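Long-range contacts in histidine-containing Phosphotransfer Protein type 1, MtHPt1 (Medicago truncatula, PDB 3US6), which probably relays phosphoryl groups through an active histidine from cytokinin sensor kinases to response regulators in plant cytokinin signalling: residues Q67-K72 / Q107-C112; R8-Y13 / E131-L136. All coordinates share one frame; numbering follows the deposited sequence.

In the fold
From the N terminus, helix 3-19 meets helix 109-142 near the far end of the chain, so contact 2 closes a loop of 117 residues that takes in most of the chain. Contact 1 is nested inside that loop and closes a much shorter one: the run 67-72 leads into helix 71-88, helix 91-106 follows, and the chain returns at 107-112, tying the lead-in to helix 71-88 to the start of helix 109-142. That long helix is common to both contacts and offers its first turn to contact 1 and a later stretch to contact 2. The two lie on opposite sides of the centre of the chain, their own centres about 39 Å apart, and do not touch.

Contact 1: Q67-K72 / Q107-C112; sequences QSIDFK and QNIDAC
Phe71 lays its ring over the backbone and the aliphatic chain of Gln107. Gln107 CA stands 3.7 Å from the ring centroid and 17° off the ring normal, a CH-pi contact over the face, while Gln107 CB comes to 3.6 Å from Phe71 CE2. With Gln107 CG anti to its carbonyl carbon (chi1 -58°), that atom lies near Phe71 CD2. The terminal amide is nearly parallel to the ring, the planes 7° apart. The opposite face of the ring is taken by Ile69 CB of its own segment. At the rim, Cys112 SG sits in the ring plane, 4.0 Å from Phe71 CE1, as a sulfur-aromatic contact at the edge, and Ile109 CG1 reaches Phe71 CZ near the same plane.

Next to the ring, the Ile69 and Ile109 side chains pass alongside each other, pointing opposite ways, with Ile69 CD1 lying 4.0 Å from Ile109 CG1 and also touching Cys112 CB. Ile109 CD1 turns to the backbone of the other segment and meets Gln67 O at 3.2 Å.

The contact joins two helix starts and one helix end. Gln107, with positive phi, is the C-prime residue of the Schellman motif that finishes helix 91-106, and Asn108 then N-caps helix 109-142, its OD1 accepting from Ala111 N at 2.9 Å with the donor above the carbonyl plane. Asp70 likewise caps helix 71-88 through Lys73 N. Phe71 also touches Cys104, and Cys112 packs on Phe100 and Phe103 of helix 91-106. No hydrogen bond links the two segments, so aromatic, aliphatic and sulfur surfaces hold this end of the helix bundle together; Asn108 and Asp70 cap the two helix starts, whereas the buried Ile69 N finds no partner in the model.

Contact 2: R8-Y13 / E131-L136; sequences RQWVDY and ETLLRL
Trp10 meets segment 131-136 of helix 109-142 first through CB, which touches Leu136 CD2 at 3.7 Å. Its CG is anti to the backbone N (chi1 -177°), and from there the indole reaches Leu133: Trp10 CD1 is 3.6 Å from Leu133 CD1, and Trp10 NE1 is closer still at 3.5 Å, with Leu133 CG a little farther off. The same N-H is hydrogen-bonded to Glu137 OE2, one residue beyond the segment, which satisfies the single polar atom of a buried ring. Leu136 CD2 lies near the indole plane at its edge and presses on the backbone too, 3.5 Å from Trp10 N.

One turn on, Tyr13 crosses Thr132 at about a right angle. Thr132 CG2 sits off-centre against the Tyr13 ring, 4.1 Å from its centroid and 30° off the normal, a CH-pi contact, and Thr132 CB approaches Tyr13 OH. Leu133 CD1 meets the Tyr13 edge at CD2, so this one methyl touches both aromatic rings. An alanine in place of Tyr13 would probably leave Thr132 CG2 without its aromatic partner and open a gap beside Leu133 CD1.

The two segments run nearly antiparallel; their axes, 157° apart in direction, approach to 10.4 Å, and they fasten helix 3-19 to the C-terminal half of helix 109-142. Ile147 and Pro148 of the C-terminal tail also pack on Trp10. With no hydrogen bond between the segments themselves, their grip is apolar, and the indole bond to Glu137 adds a polar tie between the same two helices.

Contact 1: Q67-K72 / Q107-C112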
loop_
_atom_site.group_PDB
_atom_site.type_symbol
_atom_site.label_atom_id
_atom_site.label_comp_id
_atom_site.label_asym_id
_atom_site.label_seq_id
_atom_site.Cartn_x
_atom_site.Cartn_y
_atom_site.Cartn_z
ATOM N N GLN A 67 -5.673 -18.436 -20.664
ATOM C CA GLN A 67 -6.035 -19.860 -20.497
ATOM C C GLN A 67 -4.918 -20.577 -19.784
ATOM O O GLN A 67 -5.137 -21.423 -18.882
ATOM C CB GLN A 67 -6.272 -20.499 -21.879
ATOM C CG GLN A 67 -6.998 -21.827 -21.955
ATOM C CD GLN A 67 -7.079 -22.320 -23.429
ATOM O OE1 GLN A 67 -6.050 -22.358 -24.131
ATOM N NE2 GLN A 67 -8.303 -22.662 -23.905
ATOM N N SER A 68 -3.676 -20.285 -20.183
ATOM C CA SER A 68 -2.492 -20.846 -19.554
ATOM C C SER A 68 -1.704 -19.715 -18.949
ATOM O O SER A 68 -1.324 -18.782 -19.637
ATOM C CB SER A 68 -1.635 -21.581 -20.577
ATOM O OG SER A 68 -0.448 -22.078 -19.976
ATOM N N ILE A 69 -1.481 -19.765 -17.664
ATOM C CA ILE A 69 -0.731 -18.713 -16.976
ATOM C C ILE A 69 0.763 -19.018 -16.996
ATOM O O ILE A 69 1.179 -20.160 -16.696
ATOM C CB ILE A 69 -1.151 -18.569 -15.531
ATOM C CG1 ILE A 69 -2.606 -18.178 -15.465
ATOM C CG2 ILE A 69 -0.281 -17.504 -14.882
ATOM C CD1 ILE A 69 -3.157 -17.989 -14.021
ATOM N N ASP A 70 1.594 -18.025 -17.319
ATOM C CA ASP A 70 3.038 -18.134 -17.171
ATOM C C ASP A 70 3.351 -17.880 -15.698
ATOM O O ASP A 70 3.526 -16.722 -15.267
ATOM C CB ASP A 70 3.730 -17.065 -17.995
ATOM C CG ASP A 70 5.239 -17.202 -17.992
ATOM O OD1 ASP A 70 5.847 -17.747 -17.022
ATOM O OD2 ASP A 70 5.807 -16.755 -19.011
ATOM N N PHE A 71 3.359 -18.946 -14.892
ATOM C CA PHE A 71 3.473 -18.810 -13.438
ATOM C C PHE A 71 4.805 -18.223 -12.993
ATOM O O PHE A 71 4.886 -17.583 -11.957
ATOM C CB PHE A 71 3.248 -20.181 -12.730
ATOM C CG PHE A 71 1.857 -20.703 -12.859
ATOM C CD1 PHE A 71 0.829 -20.132 -12.176
ATOM C CD2 PHE A 71 1.585 -21.769 -13.714
ATOM C CE1 PHE A 71 -0.439 -20.577 -12.285
ATOM C CE2 PHE A 71 0.271 -22.224 -13.854
ATOM C CZ PHE A 71 -0.722 -21.625 -13.162
ATOM N N LYS A 72 5.859 -18.518 -13.736
ATOM C CA LYS A 72 7.179 -17.997 -13.445
ATOM C C LYS A 72 7.199 -16.468 -13.533
ATOM O O LYS A 72 7.643 -15.800 -12.611
ATOM C CB LYS A 72 8.206 -18.683 -14.404
ATOM C CG LYS A 72 9.706 -18.401 -14.135
ATOM C CD LYS A 72 10.607 -19.443 -14.870
ATOM C CE LYS A 72 12.111 -19.294 -14.609
ATOM N NZ LYS A 72 12.500 -19.558 -13.187
ATOM N N GLN A 107 0.449 -23.674 -8.826
ATOM C CA GLN A 107 0.025 -23.596 -10.223
ATOM C C GLN A 107 -1.494 -23.767 -10.398
ATOM O O GLN A 107 -1.975 -24.432 -11.299
ATOM C CB GLN A 107 0.865 -24.499 -11.106
ATOM C CG GLN A 107 2.314 -24.105 -10.970
ATOM C CD GLN A 107 3.199 -24.887 -11.925
ATOM O OE1 GLN A 107 2.722 -25.662 -12.713
ATOM N NE2 GLN A 107 4.495 -24.655 -11.855
ATOM N N ASN A 108 -2.219 -23.089 -9.526
ATOM C CA ASN A 108 -3.652 -23.168 -9.416
ATOM C C ASN A 108 -4.221 -21.932 -10.100
ATOM O O ASN A 108 -4.191 -20.873 -9.538
ATOM C CB ASN A 108 -4.013 -23.199 -7.924
ATOM C CG ASN A 108 -5.488 -23.325 -7.653
ATOM O OD1 ASN A 108 -6.315 -22.918 -8.418
ATOM N ND2 ASN A 108 -5.800 -23.862 -6.502
ATOM N N ILE A 109 -4.694 -22.087 -11.323
ATOM C CA ILE A 109 -5.161 -20.910 -12.085
ATOM C C ILE A 109 -6.235 -20.147 -11.367
ATOM O O ILE A 109 -6.158 -18.930 -11.192
ATOM C CB ILE A 109 -5.640 -21.356 -13.505
ATOM C CG1 ILE A 109 -4.406 -21.756 -14.320
ATOM C CG2 ILE A 109 -6.515 -20.320 -14.135
ATOM C CD1 ILE A 109 -4.599 -21.916 -15.768
ATOM N N ASP A 110 -7.303 -20.842 -10.942
ATOM C CA ASP A 110 -8.386 -20.139 -10.327
ATOM C C ASP A 110 -7.959 -19.460 -9.043
ATOM O O ASP A 110 -8.401 -18.348 -8.782
ATOM C CB ASP A 110 -9.552 -21.096 -10.020
ATOM C CG ASP A 110 -10.328 -21.524 -11.262
ATOM O OD1 ASP A 110 -10.137 -20.942 -12.346
ATOM O OD2 ASP A 110 -11.115 -22.496 -11.151
ATOM N N ALA A 111 -7.153 -20.115 -8.222
ATOM C CA ALA A 111 -6.740 -19.461 -7.003
ATOM C C ALA A 111 -5.838 -18.247 -7.290
ATOM O O ALA A 111 -5.890 -17.238 -6.611
ATOM C CB ALA A 111 -5.946 -20.432 -6.120
ATOM N N CYS A 112 -4.990 -18.340 -8.299
ATOM C CA CYS A 112 -4.250 -17.149 -8.723
ATOM C C CYS A 112 -5.155 -16.005 -9.135
ATOM O O CYS A 112 -4.886 -14.855 -8.770
ATOM C CB CYS A 112 -3.299 -17.444 -9.860
ATOM S SG CYS A 112 -1.833 -18.373 -9.317
#

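Contact 2: R8-Y13 / E131-L136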
loop_
_atom_site.group_PDB
_atom_site.type_symbol
_atom_site.label_atom_id
_atom_site.label_comp_id
_atom_site.label_asym_id
_atom_site.label_seq_id
_atom_site.Cartn_x
_atom_site.Cartn_y
_atom_site.Cartn_z
ATOM N N ARG A 8 -6.791 15.464 16.127
ATOM C CA ARG A 8 -7.456 14.308 16.762
ATOM C C ARG A 8 -8.004 13.345 15.707
ATOM O O ARG A 8 -7.870 12.116 15.845
ATOM C CB ARG A 8 -8.567 14.769 17.703
ATOM C CG ARG A 8 -8.085 15.471 18.981
ATOM C CD ARG A 8 -9.267 15.782 19.966
ATOM N NE ARG A 8 -10.210 16.784 19.455
ATOM C CZ ARG A 8 -10.032 18.098 19.551
ATOM N NH1 ARG A 8 -8.938 18.579 20.133
ATOM N NH2 ARG A 8 -10.943 18.935 19.057
ATOM N N GLN A 9 -8.561 13.859 14.618
ATOM C CA GLN A 9 -9.027 13.025 13.531
ATOM C C GLN A 9 -7.923 12.212 12.886
ATOM O O GLN A 9 -8.135 11.092 12.542
ATOM C CB GLN A 9 -9.678 13.877 12.457
ATOM C CG GLN A 9 -10.913 14.570 12.898
ATOM C CD GLN A 9 -11.455 15.487 11.820
ATOM O OE1 GLN A 9 -10.732 16.177 11.153
ATOM N NE2 GLN A 9 -12.729 15.474 11.667
ATOM N N TRP A 10 -6.763 12.812 12.739
ATOM C CA TRP A 10 -5.593 12.124 12.208
ATOM C C TRP A 10 -5.168 10.990 13.093
ATOM O O TRP A 10 -4.952 9.878 12.616
ATOM C CB TRP A 10 -4.404 13.130 12.029
ATOM C CG TRP A 10 -3.122 12.557 11.415
ATOM C CD1 TRP A 10 -2.799 12.524 10.116
ATOM C CD2 TRP A 10 -2.054 11.871 12.121
ATOM N NE1 TRP A 10 -1.580 11.881 9.944
ATOM C CE2 TRP A 10 -1.142 11.437 11.156
ATOM C CE3 TRP A 10 -1.819 11.563 13.464
ATOM C CZ2 TRP A 10 0.038 10.793 11.493
ATOM C CZ3 TRP A 10 -0.690 10.887 13.791
ATOM C CH2 TRP A 10 0.229 10.513 12.826
ATOM N N VAL A 11 -5.049 11.272 14.373
ATOM C CA VAL A 11 -4.719 10.180 15.304
ATOM C C VAL A 11 -5.673 9.005 15.176
ATOM O O VAL A 11 -5.249 7.842 15.062
ATOM C CB VAL A 11 -4.674 10.713 16.768
ATOM C CG1 VAL A 11 -4.601 9.597 17.795
ATOM C CG2 VAL A 11 -3.511 11.696 16.928
ATOM N N ASP A 12 -6.963 9.311 15.226
ATOM C CA ASP A 12 -7.974 8.280 15.153
ATOM C C ASP A 12 -7.909 7.536 13.795
ATOM O O ASP A 12 -8.083 6.292 13.756
ATOM C CB ASP A 12 -9.388 8.836 15.392
ATOM C CG ASP A 12 -9.582 9.349 16.815
ATOM O OD1 ASP A 12 -8.786 8.975 17.710
ATOM O OD2 ASP A 12 -10.547 10.141 17.004
ATOM N N TYR A 13 -7.770 8.253 12.684
ATOM C CA TYR A 13 -7.754 7.628 11.364
ATOM C C TYR A 13 -6.550 6.722 11.187
ATOM O O TYR A 13 -6.669 5.554 10.770
ATOM C CB TYR A 13 -7.852 8.700 10.287
ATOM C CG TYR A 13 -8.230 8.147 8.914
ATOM C CD1 TYR A 13 -9.529 7.712 8.673
ATOM C CD2 TYR A 13 -7.310 8.004 7.902
ATOM C CE1 TYR A 13 -9.890 7.186 7.447
ATOM C CE2 TYR A 13 -7.672 7.509 6.667
ATOM C CZ TYR A 13 -8.958 7.096 6.468
ATOM O OH TYR A 13 -9.246 6.605 5.204
ATOM N N GLU A 131 -4.447 8.390 0.637
ATOM C CA GLU A 131 -4.786 9.700 0.045
ATOM C C GLU A 131 -5.526 10.542 1.080
ATOM O O GLU A 131 -5.298 11.748 1.196
ATOM C CB GLU A 131 -5.541 9.541 -1.242
ATOM C CG GLU A 131 -4.672 8.917 -2.291
ATOM C CD GLU A 131 -5.423 8.710 -3.598
ATOM O OE1 GLU A 131 -6.668 8.533 -3.626
ATOM O OE2 GLU A 131 -4.786 8.587 -4.665
ATOM N N THR A 132 -6.490 9.948 1.742
ATOM C CA THR A 132 -7.249 10.610 2.805
ATOM C C THR A 132 -6.300 11.086 3.949
ATOM O O THR A 132 -6.375 12.228 4.424
ATOM C CB THR A 132 -8.375 9.740 3.333
ATOM O OG1 THR A 132 -9.329 9.596 2.282
ATOM C CG2 THR A 132 -9.061 10.330 4.589
ATOM N N LEU A 133 -5.444 10.213 4.432
ATOM C CA LEU A 133 -4.486 10.551 5.469
ATOM C C LEU A 133 -3.590 11.718 5.041
ATOM O O LEU A 133 -3.407 12.670 5.801
ATOM C CB LEU A 133 -3.668 9.292 5.778
ATOM C CG LEU A 133 -2.712 9.478 6.956
ATOM C CD1 LEU A 133 -3.444 9.458 8.259
ATOM C CD2 LEU A 133 -1.610 8.399 6.898
ATOM N N LEU A 134 -3.035 11.615 3.826
ATOM C CA LEU A 134 -2.123 12.652 3.297
ATOM C C LEU A 134 -2.835 13.998 3.066
ATOM O O LEU A 134 -2.251 15.064 3.325
ATOM C CB LEU A 134 -1.410 12.153 2.060
ATOM C CG LEU A 134 -0.392 11.086 2.442
ATOM C CD1 LEU A 134 0.129 10.434 1.192
ATOM C CD2 LEU A 134 0.794 11.673 3.278
ATOM N N ARG A 135 -4.088 13.948 2.627
ATOM C CA ARG A 135 -4.895 15.155 2.475
ATOM C C ARG A 135 -5.136 15.852 3.817
ATOM O O ARG A 135 -5.080 17.078 3.908
ATOM C CB ARG A 135 -6.233 14.825 1.809
ATOM C CG ARG A 135 -6.186 14.826 0.289
ATOM C CD ARG A 135 -7.582 14.922 -0.306
ATOM N NE ARG A 135 -8.274 13.636 -0.286
ATOM C CZ ARG A 135 -8.115 12.687 -1.203
ATOM N NH1 ARG A 135 -7.285 12.878 -2.220
ATOM N NH2 ARG A 135 -8.786 11.548 -1.105
ATOM N N LEU A 136 -5.400 15.061 4.854
ATOM C CA LEU A 136 -5.631 15.585 6.199
ATOM C C LEU A 136 -4.336 16.229 6.734
ATOM O O LEU A 136 -4.333 17.325 7.281
ATOM C CB LEU A 136 -6.099 14.488 7.139
ATOM C CG LEU A 136 -6.392 14.935 8.573
ATOM C CD1 LEU A 136 -7.395 16.053 8.610
ATOM C CD2 LEU A 136 -6.914 13.739 9.346
#